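Local atomic coordinates of sugar ABC transporter (Sugar-binding protein) (Bacillus halodurans, PDB entry 4YO7), a protein that binds myo-inositol between two alpha/beta domains and probably serves as the solute-capturing component of an ABC importer. Residues P74-I79 against Q297-E302; P128-N133 against V292-Q297; I171-G176 against Q192-H197. All coordinates share one frame; numbering follows the deposited sequence.

Contact 1 of 3, residues P74-I79 against Q297-E302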
loop_
_atom_site.group_PDB
_atom_site.type_symbol
_atom_site.label_atom_id
_atom_site.label_comp_id
_atom_site.label_asym_id
_atom_site.label_seq_id
_atom_site.Cartn_x
_atom_site.Cartn_y
_atom_site.Cartn_z
ATOM N N PRO A 74 15.228 23.130 6.627
ATOM C CA PRO A 74 16.398 23.149 7.507
ATOM C C PRO A 74 16.059 23.590 8.920
ATOM O O PRO A 74 16.865 23.402 9.817
ATOM C CB PRO A 74 17.345 24.134 6.809
ATOM C CG PRO A 74 16.480 24.987 5.972
ATOM C CD PRO A 74 15.305 24.150 5.568
ATOM N N ASP A 75 14.873 24.148 9.107
ATOM C CA ASP A 75 14.394 24.528 10.430
ATOM C C ASP A 75 13.680 23.371 11.141
ATOM O O ASP A 75 13.160 23.549 12.234
ATOM C CB ASP A 75 13.459 25.744 10.332
ATOM C CG ASP A 75 12.332 25.569 9.308
ATOM O OD1 ASP A 75 12.496 24.862 8.275
ATOM O OD2 ASP A 75 11.265 26.182 9.533
ATOM N N PHE A 76 13.682 22.196 10.519
ATOM C CA PHE A 76 13.099 20.995 11.100
ATOM C C PHE A 76 14.126 19.910 11.281
ATOM O O PHE A 76 15.029 19.757 10.453
ATOM C CB PHE A 76 12.000 20.429 10.226
ATOM C CG PHE A 76 10.702 21.132 10.363
ATOM C CD1 PHE A 76 10.511 22.381 9.814
ATOM C CD2 PHE A 76 9.666 20.545 11.060
ATOM C CE1 PHE A 76 9.289 23.026 9.946
ATOM C CE2 PHE A 76 8.458 21.178 11.177
ATOM C CZ PHE A 76 8.278 22.430 10.630
ATOM N N GLU A 77 13.964 19.146 12.353
ATOM C CA GLU A 77 14.626 17.859 12.502
ATOM C C GLU A 77 13.588 16.766 12.298
ATOM O O GLU A 77 12.481 16.896 12.782
ATOM C CB GLU A 77 15.239 17.707 13.893
ATOM C CG GLU A 77 16.035 18.900 14.341
ATOM C CD GLU A 77 17.267 19.136 13.481
ATOM O OE1 GLU A 77 17.784 18.155 12.906
ATOM O OE2 GLU A 77 17.714 20.303 13.381
ATOM N N PHE A 78 13.952 15.698 11.607
ATOM C CA PHE A 78 13.041 14.548 11.462
ATOM C C PHE A 78 13.588 13.310 12.152
ATOM O O PHE A 78 14.780 13.028 12.079
ATOM C CB PHE A 78 12.790 14.240 9.982
ATOM C CG PHE A 78 11.961 15.280 9.290
ATOM C CD1 PHE A 78 12.504 16.502 8.955
ATOM C CD2 PHE A 78 10.638 15.039 8.990
ATOM C CE1 PHE A 78 11.738 17.457 8.330
ATOM C CE2 PHE A 78 9.876 15.999 8.359
ATOM C CZ PHE A 78 10.429 17.193 8.031
ATOM N N ILE A 79 12.719 12.577 12.844
ATOM C CA ILE A 79 13.086 11.291 13.431
ATOM C C ILE A 79 12.376 10.229 12.624
ATOM O O ILE A 79 11.163 10.107 12.708
ATOM C CB ILE A 79 12.678 11.170 14.908
ATOM C CG1 ILE A 79 13.300 12.305 15.732
ATOM C CG2 ILE A 79 13.120 9.830 15.477
ATOM C CD1 ILE A 79 12.657 12.453 17.091
ATOM N N GLN A 297 3.322 21.735 7.525
ATOM C CA GLN A 297 2.296 22.749 7.632
ATOM C C GLN A 297 1.630 22.704 8.995
ATOM O O GLN A 297 1.361 23.747 9.582
ATOM C CB GLN A 297 1.226 22.586 6.544
ATOM C CG GLN A 297 1.681 22.916 5.153
ATOM C CD GLN A 297 0.600 22.617 4.121
ATOM O OE1 GLN A 297 -0.126 21.633 4.235
ATOM N NE2 GLN A 297 0.479 23.480 3.122
ATOM N N ALA A 298 1.324 21.509 9.474
ATOM C CA ALA A 298 0.613 21.348 10.749
ATOM C C ALA A 298 1.522 21.757 11.912
ATOM O O ALA A 298 1.104 22.448 12.853
ATOM C CB ALA A 298 0.160 19.914 10.922
ATOM N N ALA A 299 2.785 21.377 11.803
ATOM C CA ALA A 299 3.811 21.768 12.773
ATOM C C ALA A 299 3.960 23.294 12.868
ATOM O O ALA A 299 4.270 23.855 13.942
ATOM C CB ALA A 299 5.137 21.149 12.409
ATOM N N ASN A 300 3.759 23.967 11.745
ATOM C CA ASN A 300 3.858 25.415 11.685
ATOM C C ASN A 300 2.585 26.134 12.096
ATOM O O ASN A 300 2.512 27.351 12.024
ATOM C CB ASN A 300 4.255 25.840 10.284
ATOM C CG ASN A 300 5.745 25.675 10.027
ATOM O OD1 ASN A 300 6.550 25.635 10.959
ATOM N ND2 ASN A 300 6.119 25.606 8.758
ATOM N N GLY A 301 1.595 25.371 12.529
ATOM C CA GLY A 301 0.382 25.933 13.091
ATOM C C GLY A 301 -0.774 26.149 12.128
ATOM O O GLY A 301 -1.768 26.774 12.497
ATOM N N GLU A 302 -0.650 25.648 10.903
ATOM C CA GLU A 302 -1.696 25.770 9.896
ATOM C C GLU A 302 -2.648 24.587 9.966
ATOM O O GLU A 302 -2.218 23.473 10.265
ATOM C CB GLU A 302 -1.094 25.831 8.488
ATOM C CG GLU A 302 -0.118 26.976 8.273
ATOM C CD GLU A 302 0.505 26.957 6.884
ATOM O OE1 GLU A 302 -0.193 26.564 5.923
ATOM O OE2 GLU A 302 1.693 27.329 6.753
HETATM O O HOH W 1 9.120 25.993 7.742
HETATM O O HOH W 2 8.871 26.855 11.351
#

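Contact 2 of 3, residues P128-N133 against V292-Q297. With INS (1,2,3,4,5,6-hexahydroxy-cyclohexane), chain F.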
loop_
_atom_site.group_PDB
_atom_site.type_symbol
_atom_site.label_atom_id
_atom_site.label_comp_id
_atom_site.label_asym_id
_atom_site.label_seq_id
_atom_site.Cartn_x
_atom_site.Cartn_y
_atom_site.Cartn_z
ATOM N N PRO A 128 -0.438 17.396 16.319
ATOM C CA PRO A 128 -1.011 16.914 15.048
ATOM C C PRO A 128 -0.485 15.551 14.624
ATOM O O PRO A 128 0.699 15.266 14.737
ATOM C CB PRO A 128 -0.590 17.970 14.025
ATOM C CG PRO A 128 -0.054 19.122 14.785
ATOM C CD PRO A 128 0.226 18.709 16.193
ATOM N N ILE A 129 -1.373 14.718 14.100
ATOM C CA ILE A 129 -0.974 13.400 13.613
ATOM C C ILE A 129 -1.482 13.189 12.180
ATOM O O ILE A 129 -2.691 13.284 11.880
ATOM C CB ILE A 129 -1.459 12.292 14.538
ATOM C CG1 ILE A 129 -1.034 10.921 13.944
ATOM C CG2 ILE A 129 -2.950 12.397 14.845
ATOM C CD1 ILE A 129 -0.989 9.844 14.907
ATOM N N ILE A 130 -0.518 12.935 11.311
ATOM C CA ILE A 130 -0.762 12.704 9.903
ATOM C C ILE A 130 -0.677 11.200 9.695
ATOM O O ILE A 130 0.318 10.589 10.064
ATOM C CB ILE A 130 0.296 13.404 9.004
ATOM C CG1 ILE A 130 0.396 14.933 9.257
ATOM C CG2 ILE A 130 0.056 13.091 7.515
ATOM C CD1 ILE A 130 -0.842 15.668 9.675
ATOM N N ILE A 131 -1.703 10.606 9.099
ATOM C CA ILE A 131 -1.692 9.169 8.771
ATOM C C ILE A 131 -1.310 9.007 7.298
ATOM O O ILE A 131 -1.890 9.627 6.413
ATOM C CB ILE A 131 -3.053 8.518 9.055
ATOM C CG1 ILE A 131 -3.429 8.670 10.540
ATOM C CG2 ILE A 131 -3.081 7.040 8.590
ATOM C CD1 ILE A 131 -2.538 7.967 11.509
ATOM N N ALA A 132 -0.283 8.197 7.050
ATOM C CA ALA A 132 0.185 7.973 5.702
ATOM C C ALA A 132 -0.043 6.534 5.246
ATOM O O ALA A 132 0.289 5.590 5.969
ATOM C CB ALA A 132 1.663 8.313 5.596
ATOM N N ASN A 133 -0.625 6.429 4.041
ATOM C CA ASN A 133 -0.721 5.233 3.218
ATOM C C ASN A 133 -1.644 4.109 3.697
ATOM O O ASN A 133 -2.299 3.495 2.876
ATOM C CB ASN A 133 0.690 4.688 2.980
ATOM C CG ASN A 133 0.693 3.299 2.386
ATOM O OD1 ASN A 133 0.768 2.320 3.121
ATOM N ND2 ASN A 133 0.642 3.203 1.066
ATOM N N VAL A 292 5.101 14.551 4.354
ATOM C CA VAL A 292 6.046 15.480 4.955
ATOM C C VAL A 292 5.579 16.940 4.838
ATOM O O VAL A 292 5.654 17.700 5.813
ATOM C CB VAL A 292 7.451 15.321 4.342
ATOM C CG1 VAL A 292 8.383 16.424 4.811
ATOM C CG2 VAL A 292 8.005 13.990 4.769
ATOM N N LYS A 293 5.088 17.327 3.669
ATOM C CA LYS A 293 4.627 18.690 3.472
ATOM C C LYS A 293 3.470 19.038 4.409
ATOM O O LYS A 293 3.419 20.133 4.978
ATOM C CB LYS A 293 4.210 18.910 2.008
ATOM C CG LYS A 293 5.349 18.883 1.034
ATOM C CD LYS A 293 4.809 18.998 -0.401
ATOM C CE LYS A 293 5.845 18.707 -1.460
ATOM N NZ LYS A 293 6.741 19.864 -1.701
ATOM N N VAL A 294 2.543 18.099 4.560
ATOM C CA VAL A 294 1.387 18.307 5.400
ATOM C C VAL A 294 1.805 18.397 6.872
ATOM O O VAL A 294 1.305 19.230 7.625
ATOM C CB VAL A 294 0.363 17.191 5.165
ATOM C CG1 VAL A 294 -0.770 17.238 6.171
ATOM C CG2 VAL A 294 -0.197 17.337 3.745
ATOM N N ALA A 295 2.733 17.537 7.276
ATOM C CA ALA A 295 3.220 17.527 8.645
ATOM C C ALA A 295 3.921 18.831 8.982
ATOM O O ALA A 295 3.739 19.405 10.057
ATOM C CB ALA A 295 4.166 16.337 8.858
ATOM N N VAL A 296 4.718 19.317 8.051
ATOM C CA VAL A 296 5.379 20.607 8.238
ATOM C C VAL A 296 4.345 21.734 8.381
ATOM O O VAL A 296 4.465 22.603 9.255
ATOM C CB VAL A 296 6.336 20.914 7.080
ATOM C CG1 VAL A 296 6.742 22.373 7.063
ATOM C CG2 VAL A 296 7.570 20.036 7.187
ATOM N N GLN A 297 3.322 21.735 7.525
ATOM C CA GLN A 297 2.296 22.749 7.632
ATOM C C GLN A 297 1.630 22.704 8.995
ATOM O O GLN A 297 1.361 23.747 9.582
ATOM C CB GLN A 297 1.226 22.586 6.544
ATOM C CG GLN A 297 1.681 22.916 5.153
ATOM C CD GLN A 297 0.600 22.617 4.121
ATOM O OE1 GLN A 297 -0.126 21.633 4.235
ATOM N NE2 GLN A 297 0.479 23.480 3.122
HETATM C C1 INS F . 1.916 -2.240 2.180
HETATM C C2 INS F . 2.719 -2.784 1.004
HETATM C C3 INS F . 1.790 -2.926 -0.202
HETATM C C4 INS F . 1.165 -1.580 -0.587
HETATM C C5 INS F . 0.396 -1.015 0.626
HETATM C C6 INS F . 1.328 -0.885 1.823
HETATM O O1 INS F . 2.770 -2.066 3.344
HETATM O O2 INS F . 3.749 -1.843 0.708
HETATM O O3 INS F . 2.604 -3.452 -1.292
HETATM O O4 INS F . 0.218 -1.770 -1.649
HETATM O O5 INS F . -0.081 0.298 0.283
HETATM O O6 INS F . 0.523 -0.410 2.972
#

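Contact 3 of 3, residues I171-G176 against Q192-H197. With NA (sodium ion), chain G.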
loop_
_atom_site.group_PDB
_atom_site.type_symbol
_atom_site.label_atom_id
_atom_site.label_comp_id
_atom_site.label_asym_id
_atom_site.label_seq_id
_atom_site.Cartn_x
_atom_site.Cartn_y
_atom_site.Cartn_z
ATOM N N ILE A 171 -11.174 -17.335 -10.880
ATOM C CA ILE A 171 -10.273 -16.347 -10.307
ATOM C C ILE A 171 -9.707 -16.874 -8.995
ATOM O O ILE A 171 -10.456 -17.387 -8.166
ATOM C CB ILE A 171 -11.003 -15.020 -10.065
ATOM C CG1 ILE A 171 -11.780 -14.588 -11.318
ATOM C CG2 ILE A 171 -10.015 -13.954 -9.631
ATOM C CD1 ILE A 171 -10.914 -14.412 -12.542
ATOM N N ALA A 172 -8.390 -16.747 -8.809
ATOM C CA ALA A 172 -7.729 -17.004 -7.532
ATOM C C ALA A 172 -7.250 -15.662 -6.984
ATOM O O ALA A 172 -6.496 -14.957 -7.655
ATOM C CB ALA A 172 -6.557 -17.966 -7.721
ATOM N N ILE A 173 -7.734 -15.295 -5.799
ATOM C CA ILE A 173 -7.390 -14.022 -5.176
ATOM C C ILE A 173 -6.362 -14.227 -4.077
ATOM O O ILE A 173 -6.585 -15.031 -3.166
ATOM C CB ILE A 173 -8.637 -13.324 -4.569
ATOM C CG1 ILE A 173 -9.597 -12.900 -5.686
ATOM C CG2 ILE A 173 -8.234 -12.092 -3.752
ATOM C CD1 ILE A 173 -10.903 -12.313 -5.188
HETATM N N MSE A 174 -5.241 -13.508 -4.169
HETATM C CA MSE A 174 -4.242 -13.472 -3.095
HETATM C C MSE A 174 -4.471 -12.256 -2.217
HETATM O O MSE A 174 -4.195 -11.121 -2.600
HETATM C CB MSE A 174 -2.809 -13.458 -3.641
HETATM C CG MSE A 174 -2.491 -14.687 -4.419
HETATM SE SE MSE A 174 -0.570 -14.712 -4.836
HETATM C CE MSE A 174 -0.433 -16.606 -5.250
ATOM N N ASP A 175 -5.006 -12.525 -1.035
ATOM C CA ASP A 175 -5.109 -11.526 0.027
ATOM C C ASP A 175 -3.745 -11.125 0.540
ATOM O O ASP A 175 -2.821 -11.957 0.690
ATOM C CB ASP A 175 -5.933 -12.037 1.234
ATOM C CG ASP A 175 -7.433 -11.929 1.053
ATOM O OD1 ASP A 175 -7.958 -10.888 0.562
ATOM O OD2 ASP A 175 -8.117 -12.896 1.478
ATOM N N GLY A 176 -3.609 -9.842 0.827
ATOM C CA GLY A 176 -2.453 -9.352 1.538
ATOM C C GLY A 176 -2.549 -9.631 3.038
ATOM O O GLY A 176 -3.213 -10.600 3.478
ATOM N N GLN A 192 -16.469 -7.048 -6.082
ATOM C CA GLN A 192 -17.579 -6.263 -6.622
ATOM C C GLN A 192 -17.620 -6.393 -8.138
ATOM O O GLN A 192 -18.716 -6.445 -8.723
ATOM C CB GLN A 192 -17.471 -4.803 -6.197
ATOM C CG GLN A 192 -17.954 -4.591 -4.748
ATOM C CD GLN A 192 -17.920 -3.140 -4.302
ATOM O OE1 GLN A 192 -17.739 -2.232 -5.113
ATOM N NE2 GLN A 192 -18.121 -2.915 -3.002
ATOM N N ILE A 193 -16.451 -6.480 -8.774
ATOM C CA ILE A 193 -16.401 -6.658 -10.225
ATOM C C ILE A 193 -16.797 -8.090 -10.556
ATOM O O ILE A 193 -17.525 -8.358 -11.521
ATOM C CB ILE A 193 -15.000 -6.361 -10.826
ATOM C CG1 ILE A 193 -14.570 -4.905 -10.586
ATOM C CG2 ILE A 193 -14.963 -6.720 -12.326
ATOM C CD1 ILE A 193 -15.530 -3.837 -11.111
ATOM N N ILE A 194 -16.313 -9.033 -9.766
ATOM C CA ILE A 194 -16.570 -10.431 -10.045
ATOM C C ILE A 194 -18.073 -10.700 -9.948
ATOM O O ILE A 194 -18.615 -11.483 -10.724
ATOM C CB ILE A 194 -15.754 -11.338 -9.087
ATOM C CG1 ILE A 194 -14.279 -11.304 -9.497
ATOM C CG2 ILE A 194 -16.293 -12.777 -9.109
ATOM C CD1 ILE A 194 -13.282 -11.821 -8.438
ATOM N N GLU A 195 -18.745 -10.027 -9.015
ATOM C CA GLU A 195 -20.181 -10.230 -8.790
ATOM C C GLU A 195 -21.034 -9.614 -9.911
ATOM O O GLU A 195 -22.208 -9.962 -10.066
ATOM C CB GLU A 195 -20.585 -9.663 -7.430
ATOM C CG GLU A 195 -20.114 -10.587 -6.291
ATOM C CD GLU A 195 -20.102 -9.931 -4.918
ATOM O OE1 GLU A 195 -20.662 -8.822 -4.767
ATOM O OE2 GLU A 195 -19.519 -10.531 -3.985
ATOM N N GLU A 196 -20.428 -8.725 -10.692
ATOM C CA GLU A 196 -21.068 -8.129 -11.862
ATOM C C GLU A 196 -21.131 -9.063 -13.072
ATOM O O GLU A 196 -21.808 -8.731 -14.056
ATOM C CB GLU A 196 -20.333 -6.847 -12.276
ATOM C CG GLU A 196 -20.599 -5.645 -11.381
ATOM C CD GLU A 196 -22.060 -5.228 -11.386
ATOM O OE1 GLU A 196 -22.570 -4.857 -12.464
ATOM O OE2 GLU A 196 -22.699 -5.284 -10.314
ATOM N N HIS A 197 -20.468 -10.226 -13.002
ATOM C CA HIS A 197 -20.348 -11.112 -14.166
ATOM C C HIS A 197 -20.535 -12.591 -13.845
ATOM O O HIS A 197 -19.738 -13.186 -13.146
ATOM C CB HIS A 197 -18.988 -10.902 -14.827
ATOM C CG HIS A 197 -18.736 -9.485 -15.241
ATOM N ND1 HIS A 197 -19.325 -8.928 -16.358
ATOM C CD2 HIS A 197 -17.985 -8.506 -14.681
ATOM C CE1 HIS A 197 -18.942 -7.667 -16.471
ATOM N NE2 HIS A 197 -18.130 -7.382 -15.468
HETATM NA NA NA G . -19.631 -13.710 -10.780
HETATM O O HOH W 3 -21.901 -12.949 -10.780
HETATM O O HOH W 4 -20.850 -15.880 -10.837
HETATM O O HOH W 5 -19.508 -14.152 -8.470
#

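Contact 1 of 3, residues P74-I79 against Q297-E302
Phe76 and Asn300 share nearly the same first torsion, each with CG beside its own backbone N and anti to the carbonyl carbon (chi1 -80° for Phe76, -79° for Asn300); in the strand residue this turns the ring toward the helix, and in Asn300 it brings the amide to the ring's edge. The phenyl group arrives edge first. Its CE2 lies 3.5 Å from CB of Ala299, a methyl held close to the plane of the ring, while CZ stands 3.7 Å from OD1 of Asn300. The ring and amide planes are 65° apart, and the two groups are therefore not stacked. The ring's edge carries slightly positive C-H groups, so the approach of the amide oxygen is probably mildly favourable. Alanine suits the helix here because its short side chain lets a bulky ring come up close to the backbone.

Beyond the ring the contact becomes polar and wet. Asp75 and Asn300 are linked through two waters, both of which donate to OD2 of Asp75. One also accepts a bond from ND2 of Asn300 at 3.2 Å; the other gives its second hydrogen to OD1 of Asn300 at 2.7 Å. Both ends of the amide are thereby engaged at an exposed edge. Just after it the helix closes in a Schellman motif, with Gly301 N bonded to Ala298 O at 3.0 Å and Glu302 N to Gln297 O at 3.1 Å; glycine suits the positive phi of this turn.

Strand 76-82 is an outermost strand of the parallel sheet and pairs with strand 46-52, whose Lys46 and Ile48 also touch Phe76. On the helix side, Val296 adds to the packing, so the ring fills the angle between the sheet's margin and the last turn of helix 284-299.

Contact 2 of 3, residues P128-N133 against V292-Q297
Ile130 reaches helix 284-299 with one branch of its side chain. CG1 sits 3.9 Å from Ala295 CA and 4.0 Å from Ala295 CB, and the terminal CD1 runs on to Val294 CG1 at 3.8 Å. The second torsion, -32°, departs from a staggered value and swings CD1 to the Val294 side instead of straight out. All three residues are buried and purely apolar, as befits the core. Alanine suits the point of closest backbone approach, where Ala295 and Ile130 have their CA atoms only 6.4 Å apart, and the flanking valine supplies the bulk beside it.

This is helix-on-sheet packing in one lobe of a type I periplasmic binding protein fold, in which the parallel strands point their C-terminal ends at the cleft. Strand 129-132 accordingly leads into Asn133, which binds the inositol. Its OD1 accepts from inositol O6 at 2.7 Å, and its ND2 donates to inositol O5 at 3.1 Å with an N-H...O angle of 153°, so a single amide grips two hydroxyls of the ring. Were Asn133 an alanine, O5 and O6 of the inositol would lose both amide partners, and the hold on that edge of the ring is likely to weaken.

The amide is steadied in turn from a second shell. Gln287, from the same helix that packs on Ile130, accepts a hydrogen bond from ND2 through its OE1, and Met62 of helix 57-70 touches the Asn133 side chain. Farther back, strand 104-107 pairs with strand 129-132, and its Ile106 also packs on Ala295.

Contact 3 of 3, residues I171-G176 against Q192-H197
Ile194 projects its CD1 methyl onto two isoleucines of the neighbouring strand, 4.1 Å from Ile171 CG2 and equally 4.1 Å from Ile173 CD1. The contact lies within a beta-alpha-beta unit, in which helix 181-195 packs against the sheet while the chain crosses from strand 169-175 to the adjacent parallel strand 200-207. The two strand residues offer different branches. Ile173 meets Ile194 tip to tip, methyl against methyl, whereas Ile171 slides past it in the opposite direction and touches with its gamma methyl. Ile194 can serve both because its chain is extended beyond CB (chi2 164°), carrying CD1 out to the sheet. Val202 of the second strand touches both Ile173 and Ile194, continuing the apolar layer. Beta-branched residues suit these strand positions, where they combine extended backbone preference with bulk.

While the Ile194 side chain packs on the sheet, its backbone carbonyl turns to a sodium ion. The sodium is bound by Ile194 O at 2.5 Å and by His197 O at 2.4 Å; Leu200 O, at the start of strand 200-207, is the third protein ligand, and three waters bring the number to six. Hard oxygen ligands suit sodium, and the ion probably offsets the partial negative charge of the three converging carbonyls. One of the coordinating waters also donates a weak hydrogen bond to Glu195 O, 3.1 Å away.

Contacts 1 and 2 belong to the same lobe and use one helix, 284-299, against one parallel sheet; they share Gln297, and Pro128 CB packs on Ala298 CB at 3.7 Å. Their chemistry follows depth: contact 2 is wholly buried and aliphatic, whereas contact 1, at the sheet's margin and the helix end, mixes an aromatic edge with a water-bridged polar edge. Contact 3 lies across the chain's centre, about 33 Å from contact 2 between centres, where helix 181-195 packs on the other lobe's sheet. It is also buried and aliphatic, yet joins elements close in sequence, while contacts 1 and 2 tie distant ones. Inositol adjoins contact 2, a sodium ion contact 3.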